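Local coordinates for protein dipeptide Epimerase (Enterococcus faecalis V583, PDB 3JVA) that belongs to the mandelate racemase/muconate lactonizing enzyme group of the enolase superfamily, with a capping domain and a barrel domain that holds a magnesium ion, at residues V34-E39 / Y107-Q112; F53-T58 / S242-Q247; A101-C106 / G269-A274; L153-L158 / A321-E326; H306-A309 / N313-R316. All coordinates share one frame; numbering follows the deposited sequence.

Contact 1: V34-E39 / Y107-Q112; sequences VEIETE and YDLMGQ
One position before Leu109, the residue that packs on Ile36 and Thr38, Asp108 OD1 is gripped by two donors: the backbone N of Leu350 and, weakly, Gln112 NE2 at 3.2 Å. The other oxygen, OD2, takes the backbone N of Tyr45, and Gln112 NE2 also reaches Val43 O. These bonds tie that turn of the helix to strand 43-48 and to the chain near Leu350. Across the contact itself the meeting is purely apolar. Leu109 sends both methyls to the strand: CD1 lies 3.5 Å from Ile36 CG2, while CD2 comes to 3.7 Å from Thr38 CG2, these two side chains reaching toward each other end on. Ile36 approaches Leu109 at a slant. Thr38 CG2 stands anti to its own carbonyl carbon (OG1 at chi1 60°), which gives the methyl to the helix and leaves OG1 to bond Leu42 O. All three residues are buried. In the capping domain, strand 29-38 runs antiparallel between strands 3-21 and 43-48, and helix 96-114 packs against it, with Ala105 and Cys106 of the same helix packing on Ile36 and Pro78 from a loop touching Leu109.

Contact 2: F53-T58 / S242-Q247; sequences FITGET and SCFDAQ
Phe244 of the barrel domain touches Thr55 and Ile54 of a capping-domain loop, so the contact joins the two domains of the enolase-superfamily fold. The loop follows strand 43-48; Phe244 follows barrel strand 236-239 and comes just before helix 246-255. From CA the bond to CB points toward the loop, and with CG anti to the carbonyl carbon (chi1 -89°) the ring is carried out to meet it. Beyond CG, the ring touches with its far end. CE2 lies 3.6 Å from Thr55 CG2 and 3.9 Å from Thr55 CA, so this corner rests on the methyl and the backbone together. The two side chains meet at a slant. At the tip, CZ comes to 3.3 Å from Ile54 O, which sits at the ring edge and in its plane, where the partly positive C-H rim would suit a carbonyl oxygen. Phe94 also packs on Phe244. Next in sequence, Asp245 takes the N-cap position of helix 246-255 and OD1 accepts from Asp248 N. The Ile54 side chain is about 3 Å from a bound glycerol, probably from the crystallisation liquor, and about 7 Å from the magnesium ion, so the loop probably borders the metal pocket. Thr55 keeps its methyl for the ring and turns OG1 back into its own loop: an ST turn, in which Glu57 N donates to Thr55 OG1 over 3.2 Å at 157°, while OG1 also bonds Gly51 O.

Contact 3: A101-C106 / G269-A274; sequences AIDIAC and GGIHEA
Asp103 reaches from the capping-domain helix to the beginning of barrel helix 271-284, and the one hydrogen bond between the segments runs from Ile271 N to Asp103 OD2, 2.7 Å long. It is clearly bent, with an N-H...O angle of 139°, and the N-H comes from above the carboxylate plane, 48° out of it. Placed at the first turn of a helix, the carboxylate would be favoured electrostatically by the helix amino end. As to packing, OD2 also lies 3.4 Å from Ile271 CB, the two side chains crossing at about a right angle, and Ile271 continues onto Leu122. Ile104, the next residue on the capping helix, packs on Leu265, Ile299 and Ala303 of the barrel. His85, from another capping-domain helix, touches Asp103. As to sterics, the two backbones come very close, with 5.5 Å between Asp103 CA and Gly270 CA. OD1 is modelled too near Gly270, and with chi1 at an unusual 108° the exact setting of the carboxylate is doubtful. Within the helix, Ala274 N closes the first turn onto Gly270 O. Here a buried seam joins the capping domain to the barrel, as in other enolase-superfamily members.

Contact 4: L153-L158 / A321-E326; sequences LGFDTL and ATFGLE
Phe323 and Phe155 meet ring to ring, joining the chain after the last barrel strand to the turn that leads into strand 157-161. Along 321-326, the first residue, Ala321, opens a short 3-10 turn, its O accepting from Gly324 N at 3.1 Å. Thr322 follows, with OG1 bonded to Ser335 O. Phe323 then carries the contact: CG stands anti to the carbonyl carbon (chi1 -49°), which sends the ring toward Phe155, and CE2 comes to 3.7 Å from Phe155 CZ and 3.9 Å from Phe155 CE1. From the Phe155 side, that atom lies at the ring edge, near the plane; from the Phe323 side, CZ arrives at a slant. The planes are inclined at 67° and the ring centroids stand 5.8 Å apart, so the pair is oblique. The two side chains come from opposite directions and are both buried, Ile133 touching each of them. The backbone of Phe323 is held as well, since its O takes Lys16 NZ from the capping domain, and Gly324 shares a backbone bond with Lys16. Leu325 turns to Thr297 and Leu336. On the other segment, Phe155 comes right after Gly154, whose Schellman motif ends helix 140-152, and it packs on Lys150 of that helix and on Pro340. A helix ends, turns, and enters the next strand: this is the alternation of the beta/alpha barrel, here with an aromatic pair packed beside the turn.

Contact 5: H306-A309 / N313-R316; sequences HLAA and NITR
Ile314 fits against Leu307 and Ala308 with its two branches, and the contact between the segments is apolar. CD1, at the end of the longer branch, lies 3.7 Å from Leu307 CG and 4.1 Å from Leu307 CD2, with the helix backbone O of Leu307 close by at 4.0 Å. The shorter branch, CG2, covers the next residue, 3.9 Å from both CA and CB of Ala308. With CG1 anti to the carbonyl carbon and CG2 anti to the backbone N (chi1 -62°), one side chain thus spans two successive helix residues. Leu307 and Ile314 cross at about a right angle. Backbones come close too, with 5.5 Å between Ala308 CA and Ile314 CA, beside the small side chain of Ala308. The segments belong to the beta-alpha-beta unit of strand 287-290, helix 298-310 and strand 314-317, so the helix packs back on the strand that follows it. Ile290, on the first strand of the unit, touches both Ala308 and Ile314, and Leu307 continues onto Ala274 and Leu275 of the neighbouring helix. Several polar side chains of 313-316 bond outside the contact. Asn313 ND2 bonds Ile286 O and Asn278 OD1, while Thr315 OG1 is hydrogen-bonded to Glu287 OE1. Arg316, whose CB leads away from the helix, makes a salt bridge through NE with Glu212 OE2.

Contacts 1 and 3 share helix 96-114, their centres about 12 Å apart, and touch where Tyr107 packs on Ile271 and His272 and where Ile36 meets Ala105. Contact 3 touches contact 2 through a probable hydrogen bond, Ala246 N to Glu273 OE2 at 2.8 Å, so these two places where the capping domain meets the barrel adjoin. Contact 3 also reaches contact 5, Ala274 CB lying 3.5 Å from Leu307 CD2. Contacts 4 and 5, centres about 17 Å apart, have all their segments in the barrel domain, and contact 4 lies across the chain's centre from contacts 2 and 3. Contact 2 brings a side chain, that of Ile54, near the magnesium site of Asp189, Glu215 and Asp240.

Contact 1: V34-E39 / Y107-Q112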
# COMPACT_ATOMS: atom_id res chain seq x y z
N VAL B 34 -21.64 -9.98 42.36
CA VAL B 34 -21.87 -8.65 42.91
C VAL B 34 -23.35 -8.32 42.99
O VAL B 34 -24.16 -8.77 42.18
CB VAL B 34 -21.19 -7.56 42.04
CG1 VAL B 34 -21.42 -6.18 42.65
CG2 VAL B 34 -19.70 -7.84 41.94
N GLU B 35 -23.69 -7.55 44.01
CA GLU B 35 -25.05 -7.10 44.20
C GLU B 35 -24.95 -5.60 44.42
O GLU B 35 -24.35 -5.15 45.40
CB GLU B 35 -25.68 -7.78 45.43
CG GLU B 35 -25.83 -9.28 45.28
CD GLU B 35 -26.44 -9.93 46.51
OE1 GLU B 35 -27.51 -9.46 46.96
OE2 GLU B 35 -25.85 -10.91 47.03
N ILE B 36 -25.50 -4.83 43.49
CA ILE B 36 -25.48 -3.39 43.61
C ILE B 36 -26.83 -2.97 44.16
O ILE B 36 -27.87 -3.27 43.57
CB ILE B 36 -25.23 -2.70 42.25
CG1 ILE B 36 -23.86 -3.11 41.72
CG2 ILE B 36 -25.30 -1.19 42.41
CD1 ILE B 36 -23.43 -2.36 40.46
N GLU B 37 -26.81 -2.29 45.30
CA GLU B 37 -28.03 -1.83 45.94
C GLU B 37 -28.20 -0.34 45.73
O GLU B 37 -27.26 0.43 45.91
CB GLU B 37 -27.98 -2.14 47.45
CG GLU B 37 -29.02 -1.39 48.27
CD GLU B 37 -28.92 -1.69 49.76
OE1 GLU B 37 -27.79 -1.81 50.27
OE2 GLU B 37 -29.98 -1.79 50.42
N THR B 38 -29.40 0.07 45.32
CA THR B 38 -29.68 1.48 45.10
C THR B 38 -30.31 2.05 46.36
O THR B 38 -30.78 1.30 47.22
CB THR B 38 -30.65 1.69 43.93
OG1 THR B 38 -31.89 1.03 44.20
CG2 THR B 38 -30.05 1.13 42.64
N GLU B 39 -30.31 3.38 46.48
CA GLU B 39 -30.89 4.03 47.65
C GLU B 39 -32.36 3.66 47.83
O GLU B 39 -32.84 3.52 48.95
CB GLU B 39 -30.76 5.55 47.52
CG GLU B 39 -29.35 6.10 47.65
CD GLU B 39 -28.75 5.91 49.04
OE1 GLU B 39 -29.53 5.88 50.02
OE2 GLU B 39 -27.51 5.81 49.15
N TYR B 107 -26.88 -3.02 34.34
CA TYR B 107 -27.92 -3.25 33.36
C TYR B 107 -29.11 -3.95 34.01
O TYR B 107 -30.25 -3.71 33.64
CB TYR B 107 -27.39 -4.07 32.17
CG TYR B 107 -26.67 -3.24 31.15
CD1 TYR B 107 -25.28 -3.11 31.18
CD2 TYR B 107 -27.37 -2.56 30.15
CE1 TYR B 107 -24.61 -2.32 30.24
CE2 TYR B 107 -26.71 -1.76 29.21
CZ TYR B 107 -25.33 -1.65 29.27
OH TYR B 107 -24.68 -0.88 28.34
N ASP B 108 -28.85 -4.82 34.99
CA ASP B 108 -29.94 -5.51 35.68
C ASP B 108 -30.78 -4.44 36.37
O ASP B 108 -32.01 -4.46 36.31
CB ASP B 108 -29.38 -6.50 36.71
CG ASP B 108 -30.46 -7.37 37.34
OD1 ASP B 108 -31.56 -7.47 36.77
OD2 ASP B 108 -30.20 -7.96 38.41
N LEU B 109 -30.10 -3.48 37.01
CA LEU B 109 -30.78 -2.38 37.70
C LEU B 109 -31.57 -1.52 36.71
O LEU B 109 -32.66 -1.05 37.03
CB LEU B 109 -29.77 -1.51 38.47
CG LEU B 109 -29.31 -2.06 39.83
CD1 LEU B 109 -28.16 -1.22 40.37
CD2 LEU B 109 -30.50 -2.05 40.81
N MET B 110 -31.02 -1.30 35.52
CA MET B 110 -31.73 -0.52 34.51
C MET B 110 -33.06 -1.20 34.18
O MET B 110 -34.11 -0.55 34.09
CB MET B 110 -30.89 -0.38 33.24
CG MET B 110 -29.69 0.53 33.37
SD MET B 110 -28.89 0.79 31.77
CE MET B 110 -27.14 0.58 32.22
N GLY B 111 -33.01 -2.51 33.98
CA GLY B 111 -34.23 -3.25 33.66
C GLY B 111 -35.23 -3.20 34.81
O GLY B 111 -36.43 -3.02 34.59
N GLN B 112 -34.73 -3.35 36.03
CA GLN B 112 -35.61 -3.32 37.19
C GLN B 112 -36.29 -1.96 37.36
O GLN B 112 -37.48 -1.91 37.65
CB GLN B 112 -34.82 -3.70 38.44
CG GLN B 112 -34.42 -5.17 38.43
CD GLN B 112 -33.74 -5.61 39.70
OE1 GLN B 112 -34.24 -5.37 40.80
NE2 GLN B 112 -32.61 -6.29 39.56

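Contact 2: F53-T58 / S242-Q247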
# COMPACT_ATOMS: atom_id res chain seq x y z
N PHE B 53 -6.11 -18.74 32.35
CA PHE B 53 -5.50 -19.24 31.12
C PHE B 53 -5.96 -18.54 29.84
O PHE B 53 -5.36 -18.73 28.79
CB PHE B 53 -5.76 -20.75 31.01
CG PHE B 53 -7.20 -21.12 31.15
CD1 PHE B 53 -8.06 -21.09 30.06
CD2 PHE B 53 -7.72 -21.48 32.40
CE1 PHE B 53 -9.42 -21.39 30.20
CE2 PHE B 53 -9.07 -21.78 32.55
CZ PHE B 53 -9.92 -21.74 31.45
N ILE B 54 -7.01 -17.73 29.94
CA ILE B 54 -7.52 -17.00 28.77
C ILE B 54 -7.32 -15.49 28.87
O ILE B 54 -6.79 -14.87 27.95
CB ILE B 54 -9.04 -17.25 28.56
CG1 ILE B 54 -9.28 -18.71 28.16
CG2 ILE B 54 -9.57 -16.32 27.46
CD1 ILE B 54 -10.74 -19.05 27.96
N THR B 55 -7.75 -14.91 29.99
CA THR B 55 -7.63 -13.47 30.19
C THR B 55 -6.61 -13.08 31.25
O THR B 55 -6.27 -11.91 31.38
CB THR B 55 -8.98 -12.87 30.61
OG1 THR B 55 -9.39 -13.46 31.85
CG2 THR B 55 -10.04 -13.13 29.56
N GLY B 56 -6.15 -14.06 32.02
CA GLY B 56 -5.21 -13.78 33.09
C GLY B 56 -5.95 -13.37 34.35
O GLY B 56 -5.36 -13.23 35.42
N GLU B 57 -7.27 -13.18 34.23
CA GLU B 57 -8.10 -12.78 35.37
C GLU B 57 -8.19 -13.87 36.43
O GLU B 57 -8.48 -15.03 36.12
CB GLU B 57 -9.51 -12.41 34.89
CG GLU B 57 -9.56 -11.23 33.92
CD GLU B 57 -9.39 -9.89 34.62
OE1 GLU B 57 -10.40 -9.19 34.81
OE2 GLU B 57 -8.24 -9.55 34.97
N THR B 58 -7.95 -13.50 37.68
CA THR B 58 -8.02 -14.44 38.80
C THR B 58 -9.17 -14.04 39.72
O THR B 58 -9.65 -12.90 39.68
CB THR B 58 -6.73 -14.43 39.63
OG1 THR B 58 -6.55 -13.13 40.21
CG2 THR B 58 -5.53 -14.74 38.74
N SER B 242 -8.45 -13.67 19.90
CA SER B 242 -7.91 -12.52 19.17
C SER B 242 -8.79 -11.29 19.37
O SER B 242 -8.39 -10.18 19.03
CB SER B 242 -7.79 -12.81 17.66
OG SER B 242 -6.69 -13.66 17.38
N CYS B 243 -9.98 -11.49 19.92
CA CYS B 243 -10.88 -10.36 20.18
C CYS B 243 -11.35 -10.29 21.62
O CYS B 243 -12.18 -11.09 22.05
CB CYS B 243 -12.11 -10.41 19.27
SG CYS B 243 -13.27 -9.03 19.58
N PHE B 244 -10.81 -9.32 22.36
CA PHE B 244 -11.18 -9.10 23.75
C PHE B 244 -12.14 -7.91 23.79
O PHE B 244 -13.26 -8.03 24.30
CB PHE B 244 -9.96 -8.78 24.61
CG PHE B 244 -9.29 -9.99 25.20
CD1 PHE B 244 -8.98 -11.09 24.40
CD2 PHE B 244 -8.95 -10.03 26.54
CE1 PHE B 244 -8.35 -12.20 24.94
CE2 PHE B 244 -8.32 -11.14 27.09
CZ PHE B 244 -8.02 -12.24 26.28
N ASP B 245 -11.72 -6.79 23.22
CA ASP B 245 -12.53 -5.56 23.22
C ASP B 245 -12.86 -4.95 21.86
O ASP B 245 -12.50 -5.48 20.80
CB ASP B 245 -11.86 -4.50 24.10
CG ASP B 245 -10.46 -4.14 23.62
OD1 ASP B 245 -10.20 -4.23 22.41
OD2 ASP B 245 -9.62 -3.77 24.47
N ALA B 246 -13.54 -3.80 21.89
CA ALA B 246 -13.94 -3.11 20.67
C ALA B 246 -12.76 -2.73 19.80
O ALA B 246 -12.85 -2.75 18.57
CB ALA B 246 -14.75 -1.85 21.03
N GLN B 247 -11.64 -2.36 20.42
CA GLN B 247 -10.47 -1.99 19.64
C GLN B 247 -9.95 -3.19 18.86
O GLN B 247 -9.52 -3.05 17.72
CB GLN B 247 -9.39 -1.40 20.54
CG GLN B 247 -9.80 -0.05 21.13
CD GLN B 247 -8.72 0.59 21.96
OE1 GLN B 247 -8.34 0.06 23.01
NE2 GLN B 247 -8.21 1.72 21.50

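Contact 3: A101-C106 / G269-A274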
# COMPACT_ATOMS: atom_id res chain seq x y z
N ALA B 101 -18.67 -7.59 35.91
CA ALA B 101 -19.48 -7.80 37.10
C ALA B 101 -20.28 -6.54 37.45
O ALA B 101 -21.48 -6.59 37.69
CB ALA B 101 -18.60 -8.22 38.28
N ILE B 102 -19.60 -5.39 37.45
CA ILE B 102 -20.26 -4.13 37.75
C ILE B 102 -21.25 -3.76 36.64
O ILE B 102 -22.38 -3.36 36.91
CB ILE B 102 -19.25 -2.97 37.86
CG1 ILE B 102 -18.36 -3.16 39.09
CG2 ILE B 102 -19.98 -1.63 37.92
CD1 ILE B 102 -19.10 -3.12 40.43
N ASP B 103 -20.81 -3.88 35.39
CA ASP B 103 -21.67 -3.52 34.27
C ASP B 103 -22.97 -4.34 34.23
O ASP B 103 -24.05 -3.78 34.11
CB ASP B 103 -20.91 -3.68 32.96
CG ASP B 103 -21.40 -4.86 32.16
OD1 ASP B 103 -20.83 -5.97 32.33
OD2 ASP B 103 -22.37 -4.70 31.39
N ILE B 104 -22.85 -5.66 34.32
CA ILE B 104 -24.03 -6.52 34.29
C ILE B 104 -25.04 -6.12 35.38
O ILE B 104 -26.23 -5.99 35.12
CB ILE B 104 -23.64 -8.00 34.43
CG1 ILE B 104 -22.88 -8.45 33.18
CG2 ILE B 104 -24.89 -8.86 34.65
CD1 ILE B 104 -22.18 -9.80 33.31
N ALA B 105 -24.55 -5.92 36.60
CA ALA B 105 -25.42 -5.52 37.70
C ALA B 105 -26.11 -4.19 37.40
O ALA B 105 -27.26 -3.99 37.76
CB ALA B 105 -24.62 -5.43 39.00
N CYS B 106 -25.41 -3.28 36.72
CA CYS B 106 -26.00 -1.99 36.37
C CYS B 106 -27.11 -2.17 35.34
O CYS B 106 -28.16 -1.53 35.43
CB CYS B 106 -24.94 -1.02 35.83
SG CYS B 106 -23.84 -0.37 37.11
N GLY B 269 -15.40 -6.96 29.28
CA GLY B 269 -15.75 -6.10 30.39
C GLY B 269 -17.21 -5.70 30.47
O GLY B 269 -17.54 -4.63 30.97
N GLY B 270 -18.10 -6.55 29.95
CA GLY B 270 -19.51 -6.25 30.04
C GLY B 270 -20.31 -5.97 28.79
O GLY B 270 -19.78 -5.90 27.68
N ILE B 271 -21.62 -5.80 29.00
CA ILE B 271 -22.56 -5.54 27.92
C ILE B 271 -22.24 -4.26 27.16
O ILE B 271 -22.34 -4.21 25.93
CB ILE B 271 -24.01 -5.49 28.47
CG1 ILE B 271 -24.42 -6.89 28.94
CG2 ILE B 271 -24.98 -4.98 27.40
CD1 ILE B 271 -25.69 -6.92 29.78
N HIS B 272 -21.86 -3.21 27.89
CA HIS B 272 -21.54 -1.93 27.25
C HIS B 272 -20.50 -2.07 26.13
O HIS B 272 -20.67 -1.50 25.04
CB HIS B 272 -21.03 -0.95 28.32
CG HIS B 272 -20.82 0.44 27.81
ND1 HIS B 272 -21.85 1.34 27.64
CD2 HIS B 272 -19.69 1.10 27.46
CE1 HIS B 272 -21.36 2.50 27.21
NE2 HIS B 272 -20.05 2.37 27.10
N GLU B 273 -19.45 -2.83 26.39
CA GLU B 273 -18.39 -3.04 25.41
C GLU B 273 -18.81 -4.07 24.37
O GLU B 273 -18.48 -3.94 23.19
CB GLU B 273 -17.11 -3.51 26.12
CG GLU B 273 -15.87 -3.58 25.21
CD GLU B 273 -15.28 -2.21 24.89
OE1 GLU B 273 -15.74 -1.19 25.46
OE2 GLU B 273 -14.34 -2.16 24.07
N ALA B 274 -19.56 -5.08 24.79
CA ALA B 274 -20.04 -6.11 23.87
C ALA B 274 -20.90 -5.47 22.77
O ALA B 274 -20.85 -5.87 21.61
CB ALA B 274 -20.85 -7.16 24.62

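Contact 4: L153-L158 / A321-E326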
# COMPACT_ATOMS: atom_id res chain seq x y z
N LEU B 153 -32.06 -34.37 23.56
CA LEU B 153 -32.48 -33.26 24.40
C LEU B 153 -32.95 -32.08 23.55
O LEU B 153 -33.49 -31.10 24.06
CB LEU B 153 -31.33 -32.83 25.31
CG LEU B 153 -31.41 -33.14 26.82
CD1 LEU B 153 -32.09 -34.46 27.08
CD2 LEU B 153 -30.00 -33.13 27.39
N GLY B 154 -32.73 -32.17 22.24
CA GLY B 154 -33.16 -31.10 21.34
C GLY B 154 -32.05 -30.25 20.75
O GLY B 154 -32.30 -29.42 19.87
N PHE B 155 -30.82 -30.43 21.22
CA PHE B 155 -29.71 -29.64 20.69
C PHE B 155 -29.47 -29.94 19.21
O PHE B 155 -29.49 -31.10 18.80
CB PHE B 155 -28.45 -29.92 21.50
CG PHE B 155 -28.47 -29.30 22.87
CD1 PHE B 155 -28.19 -27.95 23.03
CD2 PHE B 155 -28.85 -30.04 23.98
CE1 PHE B 155 -28.27 -27.35 24.29
CE2 PHE B 155 -28.94 -29.45 25.24
CZ PHE B 155 -28.65 -28.10 25.39
N ASP B 156 -29.26 -28.90 18.42
CA ASP B 156 -29.02 -29.06 16.99
C ASP B 156 -27.59 -28.64 16.64
O ASP B 156 -27.18 -28.71 15.48
CB ASP B 156 -30.03 -28.24 16.18
CG ASP B 156 -29.90 -26.74 16.43
OD1 ASP B 156 -30.78 -25.98 15.95
OD2 ASP B 156 -28.93 -26.32 17.10
N THR B 157 -26.84 -28.21 17.65
CA THR B 157 -25.47 -27.77 17.46
C THR B 157 -24.58 -28.23 18.60
O THR B 157 -24.87 -27.98 19.78
CB THR B 157 -25.39 -26.23 17.35
OG1 THR B 157 -26.29 -25.78 16.33
CG2 THR B 157 -23.97 -25.78 16.99
N LEU B 158 -23.50 -28.93 18.26
CA LEU B 158 -22.56 -29.44 19.24
C LEU B 158 -21.21 -28.78 19.03
O LEU B 158 -20.81 -28.52 17.90
CB LEU B 158 -22.41 -30.96 19.09
CG LEU B 158 -23.72 -31.76 19.13
CD1 LEU B 158 -23.42 -33.22 18.79
CD2 LEU B 158 -24.37 -31.63 20.50
N ALA B 321 -22.86 -22.92 30.14
CA ALA B 321 -22.30 -23.07 31.48
C ALA B 321 -23.26 -23.58 32.55
O ALA B 321 -22.87 -24.39 33.40
CB ALA B 321 -21.66 -21.76 31.93
N THR B 322 -24.52 -23.14 32.54
CA THR B 322 -25.45 -23.60 33.57
C THR B 322 -25.73 -25.09 33.50
O THR B 322 -26.07 -25.70 34.52
CB THR B 322 -26.80 -22.84 33.54
OG1 THR B 322 -27.53 -23.17 32.35
CG2 THR B 322 -26.58 -21.33 33.61
N PHE B 323 -25.57 -25.67 32.32
CA PHE B 323 -25.84 -27.10 32.14
C PHE B 323 -24.82 -27.99 32.85
O PHE B 323 -25.08 -29.17 33.08
CB PHE B 323 -25.86 -27.47 30.65
CG PHE B 323 -26.73 -26.58 29.81
CD1 PHE B 323 -27.84 -25.95 30.34
CD2 PHE B 323 -26.43 -26.40 28.46
CE1 PHE B 323 -28.66 -25.15 29.55
CE2 PHE B 323 -27.24 -25.60 27.66
CZ PHE B 323 -28.35 -24.98 28.20
N GLY B 324 -23.65 -27.43 33.17
CA GLY B 324 -22.63 -28.22 33.83
C GLY B 324 -22.44 -27.92 35.31
O GLY B 324 -21.45 -28.35 35.91
N LEU B 325 -23.38 -27.18 35.90
CA LEU B 325 -23.30 -26.82 37.32
C LEU B 325 -24.05 -27.83 38.19
O LEU B 325 -25.14 -28.26 37.84
CB LEU B 325 -23.90 -25.43 37.54
CG LEU B 325 -23.30 -24.25 36.75
CD1 LEU B 325 -24.03 -22.98 37.13
CD2 LEU B 325 -21.81 -24.13 37.06
N GLU B 326 -23.46 -28.19 39.33
CA GLU B 326 -24.11 -29.14 40.24
C GLU B 326 -25.30 -28.52 40.95
O GLU B 326 -26.23 -29.23 41.35
CB GLU B 326 -23.11 -29.68 41.26
CG GLU B 326 -22.20 -30.76 40.72
CD GLU B 326 -22.94 -32.05 40.40
OE1 GLU B 326 -22.29 -33.00 39.91
OE2 GLU B 326 -24.17 -32.12 40.64

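Contact 5: H306-A309 / N313-R316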
# COMPACT_ATOMS: atom_id res chain seq x y z
N HIS B 306 -29.59 -12.41 27.23
CA HIS B 306 -30.44 -11.24 26.95
C HIS B 306 -29.82 -10.43 25.82
O HIS B 306 -30.51 -9.97 24.92
CB HIS B 306 -30.58 -10.38 28.21
CG HIS B 306 -31.64 -10.87 29.15
ND1 HIS B 306 -32.93 -10.38 29.14
CD2 HIS B 306 -31.62 -11.84 30.10
CE1 HIS B 306 -33.65 -11.03 30.03
NE2 HIS B 306 -32.88 -11.92 30.63
N LEU B 307 -28.50 -10.27 25.86
CA LEU B 307 -27.80 -9.52 24.82
C LEU B 307 -27.92 -10.23 23.47
O LEU B 307 -28.21 -9.60 22.45
CB LEU B 307 -26.32 -9.38 25.17
CG LEU B 307 -25.48 -8.68 24.09
CD1 LEU B 307 -26.03 -7.28 23.82
CD2 LEU B 307 -24.03 -8.62 24.54
N ALA B 308 -27.68 -11.54 23.47
CA ALA B 308 -27.75 -12.33 22.24
C ALA B 308 -29.14 -12.27 21.64
O ALA B 308 -29.31 -12.04 20.44
CB ALA B 308 -27.36 -13.78 22.53
N ALA B 309 -30.16 -12.45 22.48
CA ALA B 309 -31.53 -12.41 21.99
C ALA B 309 -31.89 -11.03 21.45
O ALA B 309 -32.61 -10.91 20.47
CB ALA B 309 -32.49 -12.80 23.11
N ASN B 313 -27.39 -9.16 14.96
CA ASN B 313 -26.09 -9.63 14.48
C ASN B 313 -25.39 -10.68 15.34
O ASN B 313 -24.39 -11.26 14.91
CB ASN B 313 -25.15 -8.45 14.23
CG ASN B 313 -23.99 -8.82 13.34
OD1 ASN B 313 -24.18 -9.24 12.20
ND2 ASN B 313 -22.78 -8.67 13.86
N ILE B 314 -25.89 -10.93 16.55
CA ILE B 314 -25.29 -11.99 17.37
C ILE B 314 -26.16 -13.16 16.97
O ILE B 314 -27.22 -13.41 17.54
CB ILE B 314 -25.42 -11.69 18.89
CG1 ILE B 314 -24.64 -10.40 19.23
CG2 ILE B 314 -24.82 -12.85 19.70
CD1 ILE B 314 -24.66 -10.04 20.72
N THR B 315 -25.70 -13.88 15.95
CA THR B 315 -26.43 -14.98 15.36
C THR B 315 -26.18 -16.38 15.90
O THR B 315 -26.90 -17.31 15.55
CB THR B 315 -26.17 -15.01 13.86
OG1 THR B 315 -24.78 -15.25 13.64
CG2 THR B 315 -26.56 -13.69 13.24
N ARG B 316 -25.15 -16.52 16.73
CA ARG B 316 -24.80 -17.80 17.32
C ARG B 316 -24.58 -17.63 18.81
O ARG B 316 -24.20 -16.55 19.27
CB ARG B 316 -23.53 -18.37 16.68
CG ARG B 316 -23.65 -18.70 15.20
CD ARG B 316 -22.37 -19.37 14.72
NE ARG B 316 -22.45 -19.85 13.35
CZ ARG B 316 -22.21 -19.12 12.26
NH1 ARG B 316 -21.88 -17.84 12.37
NH2 ARG B 316 -22.29 -19.68 11.06